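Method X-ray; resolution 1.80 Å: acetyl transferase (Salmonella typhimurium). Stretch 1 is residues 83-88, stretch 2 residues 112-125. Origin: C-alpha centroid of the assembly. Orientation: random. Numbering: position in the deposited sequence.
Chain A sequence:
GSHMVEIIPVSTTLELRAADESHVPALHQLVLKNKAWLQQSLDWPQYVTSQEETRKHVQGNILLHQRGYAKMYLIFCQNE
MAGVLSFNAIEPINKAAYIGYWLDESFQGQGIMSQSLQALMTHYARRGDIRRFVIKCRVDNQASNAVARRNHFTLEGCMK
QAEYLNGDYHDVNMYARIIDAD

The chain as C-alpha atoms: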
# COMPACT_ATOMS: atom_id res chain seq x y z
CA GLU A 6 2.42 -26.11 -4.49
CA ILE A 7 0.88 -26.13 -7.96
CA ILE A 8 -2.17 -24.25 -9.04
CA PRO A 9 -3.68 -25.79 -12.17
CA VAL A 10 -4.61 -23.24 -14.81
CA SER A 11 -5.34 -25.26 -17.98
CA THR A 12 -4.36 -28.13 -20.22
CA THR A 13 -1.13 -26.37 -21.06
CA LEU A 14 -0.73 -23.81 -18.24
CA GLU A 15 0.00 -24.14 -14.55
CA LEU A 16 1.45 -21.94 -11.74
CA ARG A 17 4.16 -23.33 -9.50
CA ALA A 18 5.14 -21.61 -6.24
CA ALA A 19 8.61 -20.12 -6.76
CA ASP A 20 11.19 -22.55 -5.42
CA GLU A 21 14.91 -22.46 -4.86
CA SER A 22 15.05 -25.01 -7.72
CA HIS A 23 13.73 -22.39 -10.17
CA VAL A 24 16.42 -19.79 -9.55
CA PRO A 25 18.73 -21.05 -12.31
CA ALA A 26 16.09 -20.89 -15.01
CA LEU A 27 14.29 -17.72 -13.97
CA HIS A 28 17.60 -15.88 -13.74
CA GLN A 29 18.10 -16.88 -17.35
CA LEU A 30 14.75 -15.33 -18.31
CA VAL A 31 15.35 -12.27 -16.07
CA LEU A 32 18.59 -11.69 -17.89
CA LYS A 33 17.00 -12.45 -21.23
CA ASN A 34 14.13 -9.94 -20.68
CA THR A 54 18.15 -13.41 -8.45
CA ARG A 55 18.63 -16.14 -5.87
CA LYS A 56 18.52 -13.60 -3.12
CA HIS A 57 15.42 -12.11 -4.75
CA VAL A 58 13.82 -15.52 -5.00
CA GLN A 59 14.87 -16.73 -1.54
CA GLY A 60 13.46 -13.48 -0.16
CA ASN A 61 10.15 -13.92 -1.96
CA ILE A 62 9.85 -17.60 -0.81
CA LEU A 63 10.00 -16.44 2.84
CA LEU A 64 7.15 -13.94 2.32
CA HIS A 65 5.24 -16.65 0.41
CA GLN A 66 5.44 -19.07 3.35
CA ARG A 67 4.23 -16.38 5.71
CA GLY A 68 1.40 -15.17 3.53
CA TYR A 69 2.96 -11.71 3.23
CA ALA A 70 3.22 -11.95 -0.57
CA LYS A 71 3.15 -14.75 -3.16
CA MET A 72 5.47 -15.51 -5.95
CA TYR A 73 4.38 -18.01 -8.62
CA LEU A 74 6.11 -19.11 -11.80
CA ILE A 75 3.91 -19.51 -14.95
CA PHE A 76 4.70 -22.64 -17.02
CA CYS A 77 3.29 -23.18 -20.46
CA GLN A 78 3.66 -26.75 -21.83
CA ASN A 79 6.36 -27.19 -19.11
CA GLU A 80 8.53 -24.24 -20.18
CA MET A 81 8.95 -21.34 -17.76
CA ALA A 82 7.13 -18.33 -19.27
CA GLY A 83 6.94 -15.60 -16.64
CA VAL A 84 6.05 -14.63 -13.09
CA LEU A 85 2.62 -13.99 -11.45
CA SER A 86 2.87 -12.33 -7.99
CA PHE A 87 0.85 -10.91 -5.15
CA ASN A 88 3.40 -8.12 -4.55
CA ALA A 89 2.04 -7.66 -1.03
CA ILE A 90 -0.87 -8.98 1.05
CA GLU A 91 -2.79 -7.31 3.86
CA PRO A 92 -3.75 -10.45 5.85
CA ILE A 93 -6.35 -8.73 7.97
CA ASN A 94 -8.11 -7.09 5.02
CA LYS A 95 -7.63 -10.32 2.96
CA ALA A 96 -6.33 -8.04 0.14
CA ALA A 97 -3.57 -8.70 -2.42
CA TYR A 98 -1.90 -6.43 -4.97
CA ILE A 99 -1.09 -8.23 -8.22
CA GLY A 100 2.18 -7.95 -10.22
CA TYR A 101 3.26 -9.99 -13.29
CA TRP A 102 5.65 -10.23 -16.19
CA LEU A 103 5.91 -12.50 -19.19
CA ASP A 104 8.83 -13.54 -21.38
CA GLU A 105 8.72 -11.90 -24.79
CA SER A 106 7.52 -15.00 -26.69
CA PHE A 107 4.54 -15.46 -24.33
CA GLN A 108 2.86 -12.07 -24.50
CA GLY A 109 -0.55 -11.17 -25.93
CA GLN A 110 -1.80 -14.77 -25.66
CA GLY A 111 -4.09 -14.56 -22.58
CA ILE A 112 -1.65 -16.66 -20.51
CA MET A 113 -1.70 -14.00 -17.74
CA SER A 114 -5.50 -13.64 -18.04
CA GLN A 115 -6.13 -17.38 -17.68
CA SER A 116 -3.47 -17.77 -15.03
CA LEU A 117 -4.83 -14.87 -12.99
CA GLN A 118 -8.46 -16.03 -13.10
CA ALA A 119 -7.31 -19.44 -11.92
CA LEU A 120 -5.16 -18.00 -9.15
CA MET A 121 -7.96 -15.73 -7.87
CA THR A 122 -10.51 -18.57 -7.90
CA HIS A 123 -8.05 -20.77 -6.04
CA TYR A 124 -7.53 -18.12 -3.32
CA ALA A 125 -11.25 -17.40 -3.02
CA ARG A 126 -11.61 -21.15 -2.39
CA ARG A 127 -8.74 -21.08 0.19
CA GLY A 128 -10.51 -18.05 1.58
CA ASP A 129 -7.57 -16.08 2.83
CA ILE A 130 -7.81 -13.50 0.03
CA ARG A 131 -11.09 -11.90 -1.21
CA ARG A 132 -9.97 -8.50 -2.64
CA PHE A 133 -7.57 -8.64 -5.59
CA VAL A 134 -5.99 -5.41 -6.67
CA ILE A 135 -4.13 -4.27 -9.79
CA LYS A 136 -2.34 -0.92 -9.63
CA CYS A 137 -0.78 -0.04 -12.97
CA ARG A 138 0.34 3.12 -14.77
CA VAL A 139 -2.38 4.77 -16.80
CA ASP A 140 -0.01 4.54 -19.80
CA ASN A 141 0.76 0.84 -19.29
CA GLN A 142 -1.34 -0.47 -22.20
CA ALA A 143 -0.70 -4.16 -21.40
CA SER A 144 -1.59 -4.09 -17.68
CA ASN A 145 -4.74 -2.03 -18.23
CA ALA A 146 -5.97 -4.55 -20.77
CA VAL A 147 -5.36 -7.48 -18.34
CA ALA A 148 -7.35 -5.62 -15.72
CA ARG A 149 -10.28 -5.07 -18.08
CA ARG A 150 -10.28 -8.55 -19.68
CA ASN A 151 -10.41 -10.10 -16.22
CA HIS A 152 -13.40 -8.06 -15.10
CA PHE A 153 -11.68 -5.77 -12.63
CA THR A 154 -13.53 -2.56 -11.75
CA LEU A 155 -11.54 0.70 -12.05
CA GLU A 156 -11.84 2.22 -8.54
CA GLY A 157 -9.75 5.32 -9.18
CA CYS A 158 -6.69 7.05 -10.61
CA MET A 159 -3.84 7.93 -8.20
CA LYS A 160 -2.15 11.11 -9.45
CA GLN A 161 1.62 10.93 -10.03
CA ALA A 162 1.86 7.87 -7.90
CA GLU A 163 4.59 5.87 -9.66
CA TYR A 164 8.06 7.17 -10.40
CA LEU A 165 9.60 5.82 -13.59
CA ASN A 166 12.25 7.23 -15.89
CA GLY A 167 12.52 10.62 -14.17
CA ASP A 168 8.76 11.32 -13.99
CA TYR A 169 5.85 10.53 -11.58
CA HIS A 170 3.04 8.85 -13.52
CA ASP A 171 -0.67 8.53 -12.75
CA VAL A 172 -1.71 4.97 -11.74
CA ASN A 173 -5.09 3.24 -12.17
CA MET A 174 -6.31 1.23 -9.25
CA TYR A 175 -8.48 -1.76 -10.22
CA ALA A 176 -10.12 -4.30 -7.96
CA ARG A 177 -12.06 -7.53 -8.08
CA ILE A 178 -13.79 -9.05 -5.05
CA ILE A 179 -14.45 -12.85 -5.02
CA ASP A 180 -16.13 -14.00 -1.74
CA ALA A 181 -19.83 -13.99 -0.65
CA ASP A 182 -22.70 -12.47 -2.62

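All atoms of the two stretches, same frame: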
# COMPACT_ATOMS: atom_id res chain seq x y z
N GLY A 83 6.98 -16.91 -17.30
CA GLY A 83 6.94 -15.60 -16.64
C GLY A 83 6.64 -15.75 -15.18
O GLY A 83 6.70 -16.84 -14.66
N VAL A 84 6.32 -14.63 -14.52
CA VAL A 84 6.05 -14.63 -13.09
C VAL A 84 4.67 -13.99 -12.80
O VAL A 84 4.30 -13.05 -13.47
CB VAL A 84 7.08 -13.76 -12.32
CG1 VAL A 84 6.60 -13.57 -10.89
CG2 VAL A 84 8.50 -14.46 -12.30
N LEU A 85 3.91 -14.56 -11.87
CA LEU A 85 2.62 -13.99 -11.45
C LEU A 85 2.74 -13.86 -9.91
O LEU A 85 2.94 -14.89 -9.18
CB LEU A 85 1.47 -14.92 -11.82
CG LEU A 85 0.09 -14.43 -11.40
CD1 LEU A 85 -0.09 -13.00 -11.80
CD2 LEU A 85 -1.01 -15.30 -12.04
N SER A 86 2.68 -12.62 -9.42
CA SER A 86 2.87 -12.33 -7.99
C SER A 86 1.77 -11.58 -7.29
O SER A 86 0.99 -10.90 -7.94
CB SER A 86 4.14 -11.49 -7.78
OG SER A 86 5.31 -12.15 -8.28
N PHE A 87 1.71 -11.72 -5.97
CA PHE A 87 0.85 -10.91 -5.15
C PHE A 87 2.04 -10.12 -4.52
O PHE A 87 2.77 -10.65 -3.65
CB PHE A 87 0.11 -11.75 -4.09
CG PHE A 87 -1.11 -12.45 -4.60
CD1 PHE A 87 -1.59 -13.60 -3.95
CD2 PHE A 87 -1.79 -11.98 -5.70
CE1 PHE A 87 -2.74 -14.27 -4.41
CE2 PHE A 87 -2.94 -12.64 -6.16
CZ PHE A 87 -3.41 -13.79 -5.52
N ASN A 88 2.27 -8.90 -5.03
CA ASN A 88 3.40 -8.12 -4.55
C ASN A 88 3.37 -7.95 -3.05
O ASN A 88 4.43 -7.91 -2.41
CB ASN A 88 3.45 -6.76 -5.20
CG ASN A 88 3.69 -6.85 -6.69
OD1 ASN A 88 4.42 -7.72 -7.15
ND2 ASN A 88 3.08 -5.92 -7.45
N ILE A 112 -2.26 -15.76 -21.50
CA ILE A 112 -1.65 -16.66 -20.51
C ILE A 112 -1.80 -16.02 -19.12
O ILE A 112 -2.08 -16.71 -18.12
CB ILE A 112 -0.14 -16.88 -20.80
CG1 ILE A 112 -0.00 -17.67 -22.12
CG2 ILE A 112 0.52 -17.61 -19.65
CD1 ILE A 112 1.53 -17.87 -22.66
N MET A 113 -1.55 -14.70 -19.04
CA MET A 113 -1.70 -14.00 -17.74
C MET A 113 -3.18 -13.97 -17.39
O MET A 113 -3.55 -14.27 -16.26
CB MET A 113 -1.11 -12.59 -17.82
CG MET A 113 -1.32 -11.70 -16.62
SD MET A 113 -0.92 -12.45 -15.06
CE MET A 113 0.47 -12.98 -15.25
N SER A 114 -4.04 -13.69 -18.36
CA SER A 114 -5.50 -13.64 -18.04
C SER A 114 -6.03 -14.99 -17.50
O SER A 114 -6.78 -15.02 -16.52
CB SER A 114 -6.29 -13.24 -19.28
OG SER A 114 -6.05 -11.87 -19.60
N GLN A 115 -5.64 -16.09 -18.13
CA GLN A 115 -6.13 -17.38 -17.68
C GLN A 115 -5.46 -17.73 -16.39
O GLN A 115 -6.13 -18.21 -15.46
CB GLN A 115 -5.88 -18.50 -18.74
CG GLN A 115 -6.70 -18.32 -19.99
CD GLN A 115 -6.58 -19.49 -20.91
OE1 GLN A 115 -7.60 -20.16 -21.26
NE2 GLN A 115 -5.36 -19.77 -21.32
N SER A 116 -4.16 -17.43 -16.28
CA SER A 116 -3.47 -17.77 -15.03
C SER A 116 -4.03 -16.98 -13.85
O SER A 116 -4.24 -17.51 -12.74
CB SER A 116 -1.97 -17.47 -15.14
OG SER A 116 -1.39 -18.43 -16.02
N LEU A 117 -4.32 -15.71 -14.09
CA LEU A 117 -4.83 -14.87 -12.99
C LEU A 117 -6.24 -15.29 -12.58
O LEU A 117 -6.50 -15.38 -11.38
CB LEU A 117 -4.77 -13.41 -13.39
CG LEU A 117 -5.37 -12.42 -12.37
CD1 LEU A 117 -4.65 -12.53 -10.99
CD2 LEU A 117 -5.26 -11.01 -12.96
N GLN A 118 -7.12 -15.64 -13.52
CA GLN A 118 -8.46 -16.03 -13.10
C GLN A 118 -8.38 -17.29 -12.27
O GLN A 118 -9.11 -17.44 -11.27
CB GLN A 118 -9.37 -16.26 -14.31
CG GLN A 118 -9.39 -15.02 -15.20
CD GLN A 118 -10.67 -14.96 -15.98
OE1 GLN A 118 -11.25 -16.03 -16.32
NE2 GLN A 118 -11.15 -13.75 -16.28
N ALA A 119 -7.45 -18.18 -12.64
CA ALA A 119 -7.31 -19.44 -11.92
C ALA A 119 -6.79 -19.20 -10.53
O ALA A 119 -7.29 -19.79 -9.56
CB ALA A 119 -6.36 -20.39 -12.66
N LEU A 120 -5.80 -18.30 -10.43
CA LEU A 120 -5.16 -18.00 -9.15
C LEU A 120 -6.16 -17.37 -8.20
O LEU A 120 -6.18 -17.76 -7.03
CB LEU A 120 -3.94 -17.08 -9.35
CG LEU A 120 -3.25 -16.55 -8.10
CD1 LEU A 120 -2.79 -17.76 -7.25
CD2 LEU A 120 -2.07 -15.59 -8.48
N MET A 121 -6.96 -16.42 -8.69
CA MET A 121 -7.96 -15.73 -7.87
C MET A 121 -9.05 -16.70 -7.37
O MET A 121 -9.44 -16.71 -6.21
CB MET A 121 -8.58 -14.57 -8.65
CG MET A 121 -7.53 -13.46 -8.96
SD MET A 121 -8.40 -12.00 -9.71
CE MET A 121 -9.17 -12.77 -11.15
N THR A 122 -9.48 -17.59 -8.25
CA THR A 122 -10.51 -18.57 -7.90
C THR A 122 -9.99 -19.49 -6.80
O THR A 122 -10.69 -19.79 -5.84
CB THR A 122 -10.82 -19.43 -9.16
OG1 THR A 122 -11.68 -18.69 -10.03
CG2 THR A 122 -11.42 -20.80 -8.73
N HIS A 123 -8.74 -19.89 -6.99
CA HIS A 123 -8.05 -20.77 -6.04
C HIS A 123 -7.94 -20.08 -4.65
O HIS A 123 -8.17 -20.74 -3.61
CB HIS A 123 -6.68 -21.09 -6.59
CG HIS A 123 -5.81 -21.84 -5.63
ND1 HIS A 123 -5.81 -23.23 -5.58
CD2 HIS A 123 -4.91 -21.43 -4.70
CE1 HIS A 123 -4.93 -23.63 -4.67
NE2 HIS A 123 -4.37 -22.56 -4.12
N TYR A 124 -7.62 -18.79 -4.62
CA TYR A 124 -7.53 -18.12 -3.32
C TYR A 124 -8.88 -17.85 -2.71
O TYR A 124 -9.02 -17.86 -1.48
CB TYR A 124 -6.72 -16.84 -3.45
CG TYR A 124 -5.33 -17.20 -3.14
CD1 TYR A 124 -4.88 -17.15 -1.83
CD2 TYR A 124 -4.48 -17.68 -4.12
CE1 TYR A 124 -3.62 -17.56 -1.50
CE2 TYR A 124 -3.19 -18.08 -3.80
CZ TYR A 124 -2.79 -18.01 -2.46
OH TYR A 124 -1.52 -18.28 -2.08
N ALA A 125 -9.89 -17.60 -3.55
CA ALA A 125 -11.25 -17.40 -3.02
C ALA A 125 -11.64 -18.73 -2.35
O ALA A 125 -12.30 -18.75 -1.25
CB ALA A 125 -12.25 -17.10 -4.17

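Residues 83-88 form part of a β-strand, and residues 112-125 form a helix that lies across one side of it. The two axes approach to 10.1 Å, and their N-to-C directions diverge by 38°, so strand and helix run in broadly the same sense. The closest backbone register pairs Leu-85 with Met-113, whose CA atoms are 7.6 Å apart. No hydrogen bond links the two stretches; within the helix, the N of each residue from Ser-116 to Ala-125 bonds to the O four residues earlier, and what joins helix to strand is apolar side-chain packing that buries 361 Å² in all. The alternation of the strand sets the pattern: Leu-85 and Phe-87 point toward the helix, whereas Val-84 and Ser-86 point away.

At the start of the helix, Ile-112 does not touch the strand; its carbonyl O accepts hydrogen bonds from Ser-116. Met-113 is the first residue to engage. Its CA-to-CB bond points sideways, yet the side chain, with chi1 t and chi2 and chi3 both p, brings its end nearer the strand. There Met-113 SD lies 3.4 Å from Leu-85 CD1, a close fit between a polarizable thioether sulfur and a methyl group, and Met-113 CE lies 4.2 Å from Val-84 O. Ser-114 and Gln-115 are out of reach of the strand.

One turn after Ile-112, Ser-116 points toward the strand, and its CB sits 3.9 Å from Leu-85 CD2. A hydroxyl in this buried setting needs a polar partner, and it finds one within the helix: Ser-116 OG donates to Ile-112 O at 2.8 Å, the same carbonyl that accepts the backbone bond from Ser-116 N at 2.9 Å. Leu-117 follows; its CA-to-CB bond points sideways, although its end comes nearer the strand. Leu-85 CD2 is 3.9 Å from Leu-117 N and 4.4 Å from Leu-117 CB, so this methyl packs against the helix backbone as well as its side chains.

Gln-118 and Ala-119 make no contact, and the next turn brings Leu-120, which points toward the strand and bridges its two inward residues. Leu-120 CD2 is 3.7 Å from Leu-85 CD2 and also 3.7 Å from Phe-87 CZ, so a single methyl group joins the aliphatic and aromatic parts of the contact. Its approach to the Phe-87 ring is oblique. Leu-85 thus meets Met-113, Ser-116, Leu-117 and Leu-120 in succession, and it has the largest area covered by the opposing stretch, 107 Å².

Met-121, Thr-122 and His-123 add no contact within 4.5 Å. Tyr-124, one turn beyond Leu-120, points toward the strand, and its ring meets that of Phe-87. The rings meet edge-to-face, with centroids 5.3 Å apart and planes at 76°. Phe-87 CE1 lies over one face of the Tyr-124 ring, 3.8 Å from Tyr-124 CD2, an arrangement that directs the slightly positive ring edge toward the electron-rich π face. Tyr-124 OH is hydrogen-bonded elsewhere in the structure. Ala-125 is out of reach.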